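Local structure of Phosphoglucomutase/phosphomannomutase family protein (Burkholderia thailandensis, 3UW2) at residues 284-296 with 366-378. The protein probably catalyses intramolecular phosphate transfer on sugar phosphates, as a metal-dependent member of the phosphohexose mutase family. Numbering follows the deposited sequence.
Sequences RQLMLFAEEVLSR and YTGARLLEILARV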
# COMPACT_ATOMS: atom_id res chain seq x y z
N ARG A 284 7.48 -5.87 11.12
CA ARG A 284 7.17 -6.51 12.44
C ARG A 284 5.71 -6.87 12.57
O ARG A 284 5.36 -7.95 13.06
CB ARG A 284 7.62 -5.66 13.61
CG ARG A 284 9.15 -5.61 13.69
CD ARG A 284 9.51 -4.57 14.70
NE ARG A 284 9.62 -5.13 16.03
CZ ARG A 284 9.47 -4.40 17.13
NH1 ARG A 284 9.12 -3.11 17.04
NH2 ARG A 284 9.63 -4.94 18.32
N GLN A 285 4.85 -5.98 12.10
CA GLN A 285 3.42 -6.30 11.98
C GLN A 285 3.17 -7.64 11.24
O GLN A 285 2.29 -8.41 11.63
CB GLN A 285 2.69 -5.19 11.25
CG GLN A 285 2.66 -3.82 11.99
CD GLN A 285 1.86 -2.80 11.14
OE1 GLN A 285 0.73 -3.11 10.65
NE2 GLN A 285 2.46 -1.65 10.90
N LEU A 286 3.80 -7.81 10.10
CA LEU A 286 3.65 -9.03 9.29
C LEU A 286 4.06 -10.28 10.07
O LEU A 286 3.43 -11.33 9.90
CB LEU A 286 4.45 -8.94 7.98
CG LEU A 286 4.15 -10.04 6.95
CD1 LEU A 286 2.72 -9.87 6.46
CD2 LEU A 286 5.11 -9.94 5.78
N MET A 287 5.11 -10.20 10.92
CA MET A 287 5.42 -11.36 11.78
C MET A 287 4.21 -11.78 12.63
O MET A 287 3.89 -12.96 12.77
CB MET A 287 6.69 -11.11 12.61
CG MET A 287 7.93 -11.15 11.70
SD MET A 287 9.59 -11.06 12.42
CE MET A 287 9.80 -9.32 12.81
N LEU A 288 3.48 -10.78 13.16
CA LEU A 288 2.43 -11.09 14.11
C LEU A 288 1.25 -11.70 13.34
O LEU A 288 0.56 -12.66 13.80
CB LEU A 288 2.03 -9.77 14.85
CG LEU A 288 1.00 -9.84 15.97
CD1 LEU A 288 1.63 -10.40 17.27
CD2 LEU A 288 0.34 -8.46 16.25
N PHE A 289 0.98 -11.13 12.17
CA PHE A 289 -0.08 -11.69 11.32
C PHE A 289 0.27 -13.12 10.80
O PHE A 289 -0.57 -14.00 10.75
CB PHE A 289 -0.27 -10.73 10.12
CG PHE A 289 -0.89 -9.43 10.52
CD1 PHE A 289 -2.11 -9.43 11.26
CD2 PHE A 289 -0.37 -8.22 10.04
CE1 PHE A 289 -2.71 -8.22 11.63
CE2 PHE A 289 -0.99 -7.00 10.40
CZ PHE A 289 -2.16 -7.02 11.20
N ALA A 290 1.51 -13.31 10.38
CA ALA A 290 1.96 -14.59 9.83
C ALA A 290 1.80 -15.64 10.91
O ALA A 290 1.43 -16.77 10.62
CB ALA A 290 3.46 -14.50 9.45
N GLU A 291 2.16 -15.31 12.14
CA GLU A 291 2.01 -16.30 13.19
C GLU A 291 0.55 -16.74 13.29
O GLU A 291 0.26 -17.94 13.31
CB GLU A 291 2.55 -15.76 14.51
CG GLU A 291 2.13 -16.54 15.76
CD GLU A 291 2.80 -15.97 17.03
OE1 GLU A 291 2.87 -14.72 17.20
OE2 GLU A 291 3.28 -16.79 17.84
N GLU A 292 -0.36 -15.81 13.38
CA GLU A 292 -1.78 -16.18 13.52
C GLU A 292 -2.31 -16.93 12.24
O GLU A 292 -2.98 -17.97 12.33
CB GLU A 292 -2.59 -14.90 13.79
CG GLU A 292 -4.03 -15.19 14.23
CD GLU A 292 -4.91 -15.74 13.12
OE1 GLU A 292 -4.75 -15.31 11.96
OE2 GLU A 292 -5.75 -16.64 13.41
N VAL A 293 -1.96 -16.41 11.05
CA VAL A 293 -2.40 -17.05 9.79
C VAL A 293 -1.84 -18.46 9.67
O VAL A 293 -2.56 -19.39 9.34
CB VAL A 293 -2.03 -16.15 8.58
CG1 VAL A 293 -2.12 -16.85 7.20
CG2 VAL A 293 -2.83 -14.88 8.63
N LEU A 294 -0.54 -18.62 9.95
CA LEU A 294 0.07 -19.94 9.82
C LEU A 294 -0.48 -20.98 10.82
O LEU A 294 -0.52 -22.20 10.53
CB LEU A 294 1.59 -19.83 9.93
CG LEU A 294 2.21 -19.16 8.69
CD1 LEU A 294 3.66 -18.82 9.10
CD2 LEU A 294 2.16 -20.13 7.47
N SER A 295 -0.96 -20.50 11.96
CA SER A 295 -1.57 -21.36 12.94
C SER A 295 -2.78 -22.02 12.33
O SER A 295 -3.06 -23.11 12.69
CB SER A 295 -1.96 -20.54 14.20
OG SER A 295 -3.26 -20.00 14.04
N ARG A 296 -3.46 -21.40 11.35
CA ARG A 296 -4.60 -22.02 10.63
C ARG A 296 -4.28 -22.55 9.21
O ARG A 296 -5.13 -23.14 8.57
CB ARG A 296 -5.85 -21.07 10.56
CG ARG A 296 -6.45 -20.72 11.97
CD ARG A 296 -7.52 -19.60 11.95
NE ARG A 296 -6.95 -18.30 11.59
CZ ARG A 296 -6.94 -17.77 10.36
NH1 ARG A 296 -7.49 -18.42 9.33
NH2 ARG A 296 -6.35 -16.60 10.16
N TYR A 366 -9.05 -2.94 7.00
CA TYR A 366 -9.06 -4.35 7.29
C TYR A 366 -7.84 -4.80 8.07
O TYR A 366 -7.97 -5.58 8.99
CB TYR A 366 -9.19 -5.17 5.98
CG TYR A 366 -9.48 -6.62 6.27
CD1 TYR A 366 -10.71 -7.02 6.85
CD2 TYR A 366 -8.52 -7.62 6.00
CE1 TYR A 366 -10.97 -8.38 7.18
CE2 TYR A 366 -8.77 -8.96 6.31
CZ TYR A 366 -10.03 -9.33 6.84
OH TYR A 366 -10.25 -10.66 7.12
N THR A 367 -6.65 -4.31 7.71
CA THR A 367 -5.44 -4.72 8.49
C THR A 367 -5.65 -4.25 9.95
O THR A 367 -5.33 -4.99 10.89
CB THR A 367 -4.19 -4.05 7.87
OG1 THR A 367 -4.04 -4.55 6.54
CG2 THR A 367 -2.88 -4.29 8.70
N GLY A 368 -6.17 -3.03 10.14
CA GLY A 368 -6.43 -2.53 11.49
C GLY A 368 -7.34 -3.50 12.26
O GLY A 368 -7.10 -3.81 13.40
N ALA A 369 -8.40 -3.97 11.61
CA ALA A 369 -9.32 -4.86 12.24
C ALA A 369 -8.64 -6.19 12.57
O ALA A 369 -8.86 -6.76 13.66
CB ALA A 369 -10.53 -5.07 11.32
N ARG A 370 -7.78 -6.69 11.66
CA ARG A 370 -7.15 -7.96 11.89
C ARG A 370 -6.16 -7.80 13.04
O ARG A 370 -5.96 -8.73 13.80
CB ARG A 370 -6.42 -8.46 10.62
CG ARG A 370 -7.38 -8.98 9.52
CD ARG A 370 -8.06 -10.28 9.93
NE ARG A 370 -7.09 -11.42 9.93
CZ ARG A 370 -6.94 -12.30 8.94
NH1 ARG A 370 -7.75 -12.29 7.84
NH2 ARG A 370 -6.04 -13.27 9.07
N LEU A 371 -5.54 -6.62 13.14
CA LEU A 371 -4.54 -6.36 14.23
C LEU A 371 -5.32 -6.32 15.58
O LEU A 371 -4.95 -6.98 16.54
CB LEU A 371 -3.82 -5.06 13.92
CG LEU A 371 -2.81 -4.60 14.98
CD1 LEU A 371 -1.85 -5.73 15.29
CD2 LEU A 371 -2.08 -3.37 14.50
N LEU A 372 -6.47 -5.62 15.62
CA LEU A 372 -7.29 -5.59 16.85
C LEU A 372 -7.76 -7.01 17.28
O LEU A 372 -7.86 -7.32 18.45
CB LEU A 372 -8.49 -4.67 16.67
CG LEU A 372 -8.32 -3.16 16.45
CD1 LEU A 372 -9.64 -2.52 16.09
CD2 LEU A 372 -7.81 -2.59 17.76
N GLU A 373 -8.10 -7.87 16.33
CA GLU A 373 -8.51 -9.24 16.65
C GLU A 373 -7.42 -9.96 17.50
O GLU A 373 -7.75 -10.69 18.46
CB GLU A 373 -8.71 -10.02 15.35
CG GLU A 373 -9.11 -11.48 15.56
CD GLU A 373 -9.37 -12.17 14.23
OE1 GLU A 373 -8.40 -12.45 13.44
OE2 GLU A 373 -10.55 -12.42 13.97
N ILE A 374 -6.17 -9.77 17.10
CA ILE A 374 -5.03 -10.35 17.78
C ILE A 374 -4.71 -9.63 19.09
O ILE A 374 -4.56 -10.29 20.13
CB ILE A 374 -3.78 -10.36 16.87
CG1 ILE A 374 -4.02 -11.28 15.63
CG2 ILE A 374 -2.55 -10.82 17.66
CD1 ILE A 374 -2.99 -11.16 14.54
N LEU A 375 -4.56 -8.30 19.05
CA LEU A 375 -4.22 -7.47 20.22
C LEU A 375 -5.27 -7.63 21.34
O LEU A 375 -4.93 -7.68 22.53
CB LEU A 375 -4.15 -5.99 19.82
CG LEU A 375 -2.97 -5.62 18.88
CD1 LEU A 375 -2.91 -4.10 18.69
CD2 LEU A 375 -1.65 -6.21 19.33
N ALA A 376 -6.53 -7.77 20.96
CA ALA A 376 -7.58 -7.89 21.98
C ALA A 376 -7.48 -9.16 22.84
O ALA A 376 -8.07 -9.24 23.90
CB ALA A 376 -8.98 -7.72 21.36
N ARG A 377 -6.72 -10.15 22.40
CA ARG A 377 -6.51 -11.37 23.22
C ARG A 377 -5.54 -11.19 24.39
O ARG A 377 -5.36 -12.10 25.18
CB ARG A 377 -6.09 -12.55 22.32
CG ARG A 377 -7.18 -12.83 21.29
CD ARG A 377 -6.70 -13.72 20.14
NE ARG A 377 -7.81 -14.09 19.25
CZ ARG A 377 -7.64 -14.39 17.97
NH1 ARG A 377 -6.42 -14.31 17.44
NH2 ARG A 377 -8.67 -14.70 17.22
N VAL A 378 -4.91 -10.02 24.53
CA VAL A 378 -3.90 -9.86 25.60
C VAL A 378 -4.21 -8.63 26.43
O VAL A 378 -4.94 -7.75 25.99
CB VAL A 378 -2.44 -9.81 25.06
CG1 VAL A 378 -2.08 -11.11 24.30
CG2 VAL A 378 -2.19 -8.55 24.20
O HOH W 1 -4.23 -12.84 11.29
O HOH W 2 -7.36 -14.81 14.75
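The ring of F289 is a knob held by T367, R370, L371 and I374 on the facing helix. Its CB leaves the backbone with CG anti to the carbonyl carbon (chi1 -70°), which swings the ring across to helix 366-375. Going outward, CD1 lies 3.8 Å from CD1 of I374. CE1 comes 3.6 Å from the backbone N of L371, CZ meets L371 CB, and on the other flank CE2 touches T367 CG2. The backbone where R370 joins L371 thus meets the ring edge, near its plane; a flat, apolar phenylalanine can enter this hole between helix turns without bringing a polar atom. L288 extends the apolar patch: leucine and isoleucine suit it because their branched ends fill space, L288 CD2 lying 3.6 Å from L371 CD1 and also meeting I374 CG2.

Charged residues take over beyond. E292 and R370 are long enough to pack with their CB atoms, against I374 CD1 and F289 CE1, and still carry charge further. Within helix 284-296, R296 grips E292 side-on, NE to OE2 and NH2 to OE1, both through syn lone pairs; this fixes the carboxylate's rotation and presents it to R370. R370 NH2 and E292 OE1 form a long salt bridge (3.8 Å), and water 1 also bridges them. NH2 of R296 lies 3.5 Å from NH2 of R370; D356 pairs with both, probably offsetting their like charge.

The helices, in the third alpha/beta/alpha domain, cross at 68° with axes 10.7 Å apart. Strand 352-354 touches T367 and R370, and helix 381-386 packs on L375. Strand 270-273, of the second domain, meets Q285, T367 and L371, so the contact borders that neighbour.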